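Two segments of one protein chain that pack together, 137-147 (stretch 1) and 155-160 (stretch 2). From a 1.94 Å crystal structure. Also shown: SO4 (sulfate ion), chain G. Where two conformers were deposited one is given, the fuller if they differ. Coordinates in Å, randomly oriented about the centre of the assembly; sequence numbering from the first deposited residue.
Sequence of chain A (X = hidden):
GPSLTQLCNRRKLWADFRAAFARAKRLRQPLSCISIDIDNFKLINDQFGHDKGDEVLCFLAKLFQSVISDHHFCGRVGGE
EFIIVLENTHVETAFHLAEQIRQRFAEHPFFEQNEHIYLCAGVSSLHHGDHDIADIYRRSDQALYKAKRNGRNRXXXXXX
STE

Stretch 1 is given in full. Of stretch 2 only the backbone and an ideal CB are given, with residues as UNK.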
ATOM      1  N   TYR A 137       8.036  -1.459   8.338  1.00 18.80           N
ATOM      2  CA  TYR A 137       7.642  -0.234   7.647  1.00 20.09           C
ATOM      3  C   TYR A 137       8.850   0.504   7.069  1.00 19.72           C
ATOM      4  O   TYR A 137       8.791   1.035   5.945  1.00 20.73           O
ATOM      5  CB  TYR A 137       6.892   0.727   8.605  1.00 27.03           C
ATOM      6  CG  TYR A 137       6.568   2.034   7.885  1.00 27.73           C
ATOM      7  CD1 TYR A 137       5.537   2.086   6.953  1.00 27.74           C
ATOM      8  CD2 TYR A 137       7.364   3.169   8.039  1.00 26.54           C
ATOM      9  CE1 TYR A 137       5.250   3.257   6.231  1.00 27.76           C
ATOM     10  CE2 TYR A 137       7.094   4.349   7.302  1.00 25.84           C
ATOM     11  CZ  TYR A 137       6.024   4.380   6.410  1.00 26.83           C
ATOM     12  OH  TYR A 137       5.706   5.524   5.659  1.00 28.07           O
ATOM     13  N   ARG A 138       9.944   0.540   7.821  1.00 19.85           N
ATOM     14  CA  ARG A 138      11.175   1.172   7.344  1.00 20.78           C
ATOM     15  C   ARG A 138      11.622   0.571   6.006  1.00 20.60           C
ATOM     16  O   ARG A 138      12.060   1.290   5.082  1.00 18.25           O
ATOM     17  CB  ARG A 138      12.285   1.039   8.392  1.00 22.14           C
ATOM     18  CG  ARG A 138      13.603   1.438   7.884  1.00 26.44           C
ATOM     19  CD  ARG A 138      14.666   1.220   8.911  1.00 31.10           C
ATOM     20  NE  ARG A 138      15.942   1.646   8.360  1.00 36.11           N
ATOM     21  CZ  ARG A 138      16.741   0.827   7.691  1.00 38.98           C
ATOM     22  NH1 ARG A 138      16.389  -0.453   7.533  1.00 37.81           N
ATOM     23  NH2 ARG A 138      17.889   1.281   7.209  1.00 41.67           N
ATOM     24  N   ARG A 139      11.500  -0.751   5.879  1.00 21.31           N
ATOM     25  CA  ARG A 139      11.934  -1.421   4.648  1.00 21.31           C
ATOM     26  C   ARG A 139      10.930  -1.210   3.505  1.00 21.14           C
ATOM     27  O   ARG A 139      11.339  -0.979   2.372  1.00 21.43           O
ATOM     28  CB  ARG A 139      12.170  -2.917   4.897  1.00 23.07           C
ATOM     29  CG  ARG A 139      13.402  -3.232   5.771  1.00 23.59           C
ATOM     30  CD  ARG A 139      13.678  -4.690   5.783  1.00 25.03           C
ATOM     31  NE  ARG A 139      12.536  -5.410   6.329  1.00 24.78           N
ATOM     32  CZ  ARG A 139      12.467  -5.846   7.592  1.00 24.14           C
ATOM     33  NH1 ARG A 139      13.494  -5.652   8.416  1.00 23.53           N
ATOM     34  NH2 ARG A 139      11.389  -6.502   8.020  1.00 23.07           N
ATOM     35  N   SER A 140       9.628  -1.279   3.776  1.00 21.39           N
ATOM     36  CA  SER A 140       8.684  -1.051   2.679  1.00 21.24           C
ATOM     37  C   SER A 140       8.721   0.418   2.281  1.00 21.20           C
ATOM     38  O   SER A 140       8.599   0.738   1.111  1.00 20.15           O
ATOM     39  CB  SER A 140       7.254  -1.499   3.017  1.00 22.19           C
ATOM     40  OG  SER A 140       6.650  -0.762   4.066  1.00 23.45           O
ATOM     41  N   ASP A 141       8.895   1.311   3.257  1.00 22.72           N
ATOM     42  CA  ASP A 141       8.966   2.734   2.960  1.00 23.42           C
ATOM     43  C   ASP A 141      10.199   3.010   2.104  1.00 25.81           C
ATOM     44  O   ASP A 141      10.144   3.814   1.149  1.00 27.70           O
ATOM     45  CB  ASP A 141       8.981   3.551   4.271  1.00 25.38           C
ATOM     46  CG  ASP A 141       8.811   5.073   4.048  1.00 26.50           C
ATOM     47  OD1 ASP A 141       8.116   5.476   3.093  1.00 25.06           O
ATOM     48  OD2 ASP A 141       9.393   5.866   4.838  1.00 28.30           O
ATOM     49  N   GLN A 142      11.317   2.353   2.410  1.00 25.76           N
ATOM     50  CA  GLN A 142      12.542   2.598   1.637  1.00 25.66           C
ATOM     51  C   GLN A 142      12.463   2.061   0.212  1.00 24.17           C
ATOM     52  O   GLN A 142      12.949   2.678  -0.743  1.00 22.51           O
ATOM     53  CB  GLN A 142      13.760   1.965   2.332  1.00 29.35           C
ATOM     54  CG  GLN A 142      15.068   2.430   1.742  1.00 36.00           C
ATOM     55  CD  GLN A 142      16.256   1.622   2.212  1.00 41.07           C
ATOM     56  OE1 GLN A 142      16.770   0.780   1.470  1.00 45.28           O
ATOM     57  NE2 GLN A 142      16.688   1.848   3.454  1.00 39.91           N
ATOM     58  N   ALA A 143      11.806   0.917   0.074  1.00 22.99           N
ATOM     59  CA  ALA A 143      11.553   0.313  -1.223  1.00 23.33           C
ATOM     60  C   ALA A 143      10.611   1.185  -2.010  1.00 21.39           C
ATOM     61  O   ALA A 143      10.725   1.269  -3.224  1.00 25.25           O
ATOM     62  CB  ALA A 143      10.957  -1.170  -1.059  1.00 16.84           C
ATOM     63  N   LEU A 144       9.647   1.814  -1.341  1.00 18.01           N
ATOM     64  CA  LEU A 144       8.768   2.749  -2.032  1.00 17.04           C
ATOM     65  C   LEU A 144       9.554   3.921  -2.617  1.00 19.63           C
ATOM     66  O   LEU A 144       9.454   4.248  -3.813  1.00 19.92           O
ATOM     67  CB  LEU A 144       7.686   3.243  -1.051  1.00 15.58           C
ATOM     68  CG  LEU A 144       6.825   4.455  -1.447  1.00 16.63           C
ATOM     69  CD1 LEU A 144       5.984   4.214  -2.746  1.00 18.66           C
ATOM     70  CD2 LEU A 144       5.844   4.772  -0.310  1.00 17.66           C
ATOM     71  N   TYR A 145      10.410   4.528  -1.798  1.00 19.96           N
ATOM     72  CA  TYR A 145      11.191   5.660  -2.284  1.00 18.84           C
ATOM     73  C   TYR A 145      12.234   5.232  -3.307  1.00 20.62           C
ATOM     74  O   TYR A 145      12.613   6.024  -4.202  1.00 21.62           O
ATOM     75  CB  TYR A 145      11.772   6.468  -1.082  1.00 31.35           C
ATOM     76  CG  TYR A 145      10.659   7.370  -0.555  1.00 31.62           C
ATOM     77  CD1 TYR A 145       9.615   6.845   0.203  1.00 30.34           C
ATOM     78  CD2 TYR A 145      10.598   8.733  -0.913  1.00 33.05           C
ATOM     79  CE1 TYR A 145       8.559   7.619   0.627  1.00 30.54           C
ATOM     80  CE2 TYR A 145       9.532   9.543  -0.478  1.00 33.62           C
ATOM     81  CZ  TYR A 145       8.511   8.972   0.284  1.00 33.25           C
ATOM     82  OH  TYR A 145       7.428   9.724   0.739  1.00 34.10           O
ATOM     83  N   LYS A 146      12.710   4.000  -3.200  1.00 18.37           N
ATOM     84  CA  LYS A 146      13.615   3.470  -4.219  1.00 23.13           C
ATOM     85  C   LYS A 146      12.840   3.362  -5.559  1.00 25.68           C
ATOM     86  O   LYS A 146      13.339   3.755  -6.629  1.00 25.94           O
ATOM     87  CB  LYS A 146      14.154   2.123  -3.748  1.00 26.56           C
ATOM     88  CG  LYS A 146      15.258   1.456  -4.555  1.00 29.31           C
ATOM     89  CD  LYS A 146      15.549   0.044  -3.965  1.00 61.74           C
ATOM     90  CE  LYS A 146      15.698   0.060  -2.413  1.00 63.52           C
ATOM     91  NZ  LYS A 146      15.608  -1.303  -1.713  1.00 62.32           N
ATOM     92  N   ALA A 147      11.607   2.862  -5.487  1.00 24.89           N
ATOM     93  CA  ALA A 147      10.751   2.773  -6.675  1.00 24.64           C
ATOM     94  C   ALA A 147      10.565   4.148  -7.334  1.00 26.33           C
ATOM     95  O   ALA A 147      10.707   4.314  -8.547  1.00 27.24           O
ATOM     96  CB  ALA A 147       9.392   2.167  -6.293  1.00 24.84           C
ATOM     97  N   UNK A 155       7.199  -0.234  -8.917  1.00 25.77           N
ATOM     98  CA  UNK A 155       7.121  -1.089  -7.741  0.55 26.07           C
ATOM     99  C   UNK A 155       8.484  -1.660  -7.416  1.00 26.90           C
ATOM    100  O   UNK A 155       9.233  -2.036  -8.317  1.00 29.65           O
ATOM    101  CB  UNK A 155       6.109  -2.216  -7.954  0.55 26.07           C
ATOM    102  N   UNK A 156       8.811  -1.730  -6.124  1.00 24.45           N
ATOM    103  CA  UNK A 156      10.092  -2.293  -5.702  0.56 24.04           C
ATOM    104  C   UNK A 156       9.940  -3.182  -4.473  1.00 23.88           C
ATOM    105  O   UNK A 156       9.190  -2.877  -3.556  1.00 21.41           O
ATOM    106  CB  UNK A 156      11.092  -1.172  -5.412  0.56 24.04           C
ATOM    107  N   UNK A 157      10.675  -4.284  -4.453  1.00 25.43           N
ATOM    108  CA  UNK A 157      10.748  -5.083  -3.233  1.00 27.11           C
ATOM    109  C   UNK A 157      12.029  -4.696  -2.478  1.00 28.20           C
ATOM    110  O   UNK A 157      13.072  -4.460  -3.091  1.00 27.92           O
ATOM    111  CB  UNK A 157      10.724  -6.579  -3.551  1.00 27.11           C
ATOM    112  N   UNK A 158      11.959  -4.560  -1.163  1.00 30.30           N
ATOM    113  CA  UNK A 158      13.193  -4.232  -0.436  1.00 33.62           C
ATOM    114  C   UNK A 158      14.210  -5.355  -0.445  1.00 38.60           C
ATOM    115  O   UNK A 158      13.885  -6.490  -0.118  1.00 40.64           O
ATOM    116  CB  UNK A 158      12.863  -3.868   1.013  1.00 33.62           C
ATOM    117  N   UNK A 159      15.450  -5.007  -0.763  1.00 42.26           N
ATOM    118  CA  UNK A 159      16.603  -5.886  -0.612  1.00 48.39           C
ATOM    119  C   UNK A 159      17.729  -5.120   0.084  1.00 52.50           C
ATOM    120  O   UNK A 159      17.875  -3.908  -0.087  1.00 51.54           O
ATOM    121  CB  UNK A 159      17.065  -6.421  -1.969  1.00 48.39           C
ATOM    122  N   UNK A 160      18.538  -5.851   0.838  1.00 57.16           N
ATOM    123  CA  UNK A 160      19.664  -5.284   1.565  1.00 61.72           C
ATOM    124  C   UNK A 160      20.876  -5.264   0.650  1.00 66.37           C
ATOM    125  O   UNK A 160      21.893  -4.647   0.959  1.00 68.56           O
ATOM    126  CB  UNK A 160      19.955  -6.075   2.842  1.00 61.72           C
TER
HETATM  127  S   SO4 G 203      19.862  -0.386   5.166  1.00 90.43           S
HETATM  128  O1  SO4 G 203      18.474  -0.109   4.827  1.00 90.64           O
HETATM  129  O2  SO4 G 203      20.604  -0.627   3.934  1.00 90.62           O
HETATM  130  O3  SO4 G 203      20.444   0.777   5.837  1.00 90.69           O
HETATM  131  O4  SO4 G 203      19.910  -1.561   6.029  1.00 89.93           O

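Stretch 1 is helical throughout. The strand, 155-157, runs at 138° to the helix, nearer antiparallel than parallel. The axes approach to 6.8 Å, and Ala-143 and Ala-147 point their CB atoms toward stretch 2 there.

Position 155 has extended angles (-129/140), and its CA-to-CB bond points away from the helix, with nothing of stretch 1 within 5.5 Å of the ideal CB. Almost any side chain would do, beta-branched ones included at these angles. The residue is Cys-155, whose contact is through its backbone, Cys-155 C to Ala-147 CB at 4.1 Å.

At 156 the direction reverses, as expected in a strand. The ideal CB lies 3.3 Å from Ala-143 O, which is tight, and 3.8 Å from Ala-147 CB. A small or slender side chain, such as alanine, serine, cysteine or valine, would suit the space. The residue is Cys-156, with chi1 at -85° (m). Cys-156 SG lies 3.6 Å from Ala-147 CA and 3.8 Å from Ala-147 CB, so the sulfur packs on the helix surface in an apolar contact.

Position 157 points away again, its ideal CB having no neighbour in stretch 1 within 5.5 Å; many residues would fit, beta-branched ones readily at -97/138. It is Ile-157, whose backbone makes the nearer contact: Ile-157 C is 3.9 Å from Ala-143 CB.

Position 158 turns toward the helix. Its ideal CB is 3.5 Å from Arg-139 O and 3.9 Å from Ala-143 CB. Beyond lie the aliphatic part of Arg-139, the amide of Gln-142, the amine of Lys-146 and, farther out, a sulfate. An aromatic or other long side chain would suit, and a polar tip could reach the sulfate; tyrosine is one of several candidates, with histidine, glutamine or methionine able to use part of the space. The residue is Tyr-158. Stretch 1 covers more of Tyr-158 (126 Å²) than of any other residue of stretch 2. Arg-139 CG sits 3.8 Å from the Tyr-158 ring centroid, 9° off the normal, a CH-pi contact over the face, while Gln-142 OE1 approaches the edge, 3.1 Å from Tyr-158 CE2. Tyr-158 OH donates to sulfate O1 (2.9 Å), an oxygen that also accepts from Arg-138 NH2 (2.8 Å) and Gln-142 NE2 (3.0 Å). The anion thus bridges the stretches, which share no direct hydrogen bond.

Position 159 points away, and stretch 1 constrains it little, its nearest atom being Lys-146 NZ at 5.3 Å from the ideal CB at 159, so many kinds would fit. It is Arg-159; Arg-159 O lies 3.8 Å from Lys-146 NZ.

Position 160 points sideways, with the sulfate within range of a long donor. Gln-160, poorly ordered, gives a weak hydrogen bond from Gln-160 NE2 to sulfate O4 (3.1 Å).

Stretch 2 155-160: CCIYRQ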
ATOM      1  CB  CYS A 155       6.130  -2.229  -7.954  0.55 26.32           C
ATOM      2  SG  CYS A 155       4.442  -1.732  -7.743  0.55 26.35           S
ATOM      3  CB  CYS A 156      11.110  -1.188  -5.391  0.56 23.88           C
ATOM      4  SG  CYS A 156      11.997  -0.575  -6.836  0.56 28.86           S
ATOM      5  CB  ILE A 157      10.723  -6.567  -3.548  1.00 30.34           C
ATOM      6  CG1 ILE A 157      10.627  -7.405  -2.278  1.00 31.22           C
ATOM      7  CG2 ILE A 157      11.940  -6.960  -4.320  1.00 33.45           C
ATOM      8  CD1 ILE A 157      10.309  -8.838  -2.630  1.00 34.29           C
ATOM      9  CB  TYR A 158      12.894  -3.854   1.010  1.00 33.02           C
ATOM     10  CG  TYR A 158      14.144  -3.544   1.799  1.00 34.65           C
ATOM     11  CD1 TYR A 158      14.845  -4.566   2.456  1.00 35.52           C
ATOM     12  CD2 TYR A 158      14.631  -2.256   1.889  1.00 35.81           C
ATOM     13  CE1 TYR A 158      15.990  -4.309   3.176  1.00 36.78           C
ATOM     14  CE2 TYR A 158      15.783  -1.982   2.615  1.00 36.96           C
ATOM     15  CZ  TYR A 158      16.454  -3.016   3.252  1.00 38.12           C
ATOM     16  OH  TYR A 158      17.597  -2.763   3.980  1.00 40.24           O
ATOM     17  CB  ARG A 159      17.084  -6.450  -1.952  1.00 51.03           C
ATOM     18  CG  ARG A 159      16.114  -7.404  -2.608  1.00 52.52           C
ATOM     19  CD  ARG A 159      15.754  -8.527  -1.640  1.00 53.91           C
ATOM     20  NE  ARG A 159      14.775  -9.453  -2.207  1.00 55.23           N
ATOM     21  CZ  ARG A 159      14.092 -10.357  -1.505  1.00 55.19           C
ATOM     22  NH1 ARG A 159      14.268 -10.468  -0.190  1.00 54.06           N
ATOM     23  NH2 ARG A 159      13.223 -11.148  -2.128  1.00 56.11           N
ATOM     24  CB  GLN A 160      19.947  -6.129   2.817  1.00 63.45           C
ATOM     25  CG  GLN A 160      21.031  -5.619   3.758  1.00 65.56           C
ATOM     26  CD  GLN A 160      20.592  -4.400   4.534  1.00 65.95           C
ATOM     27  OE1 GLN A 160      20.733  -3.274   4.059  1.00 66.46           O
ATOM     28  NE2 GLN A 160      20.042  -4.616   5.729  1.00 66.04           N
TER
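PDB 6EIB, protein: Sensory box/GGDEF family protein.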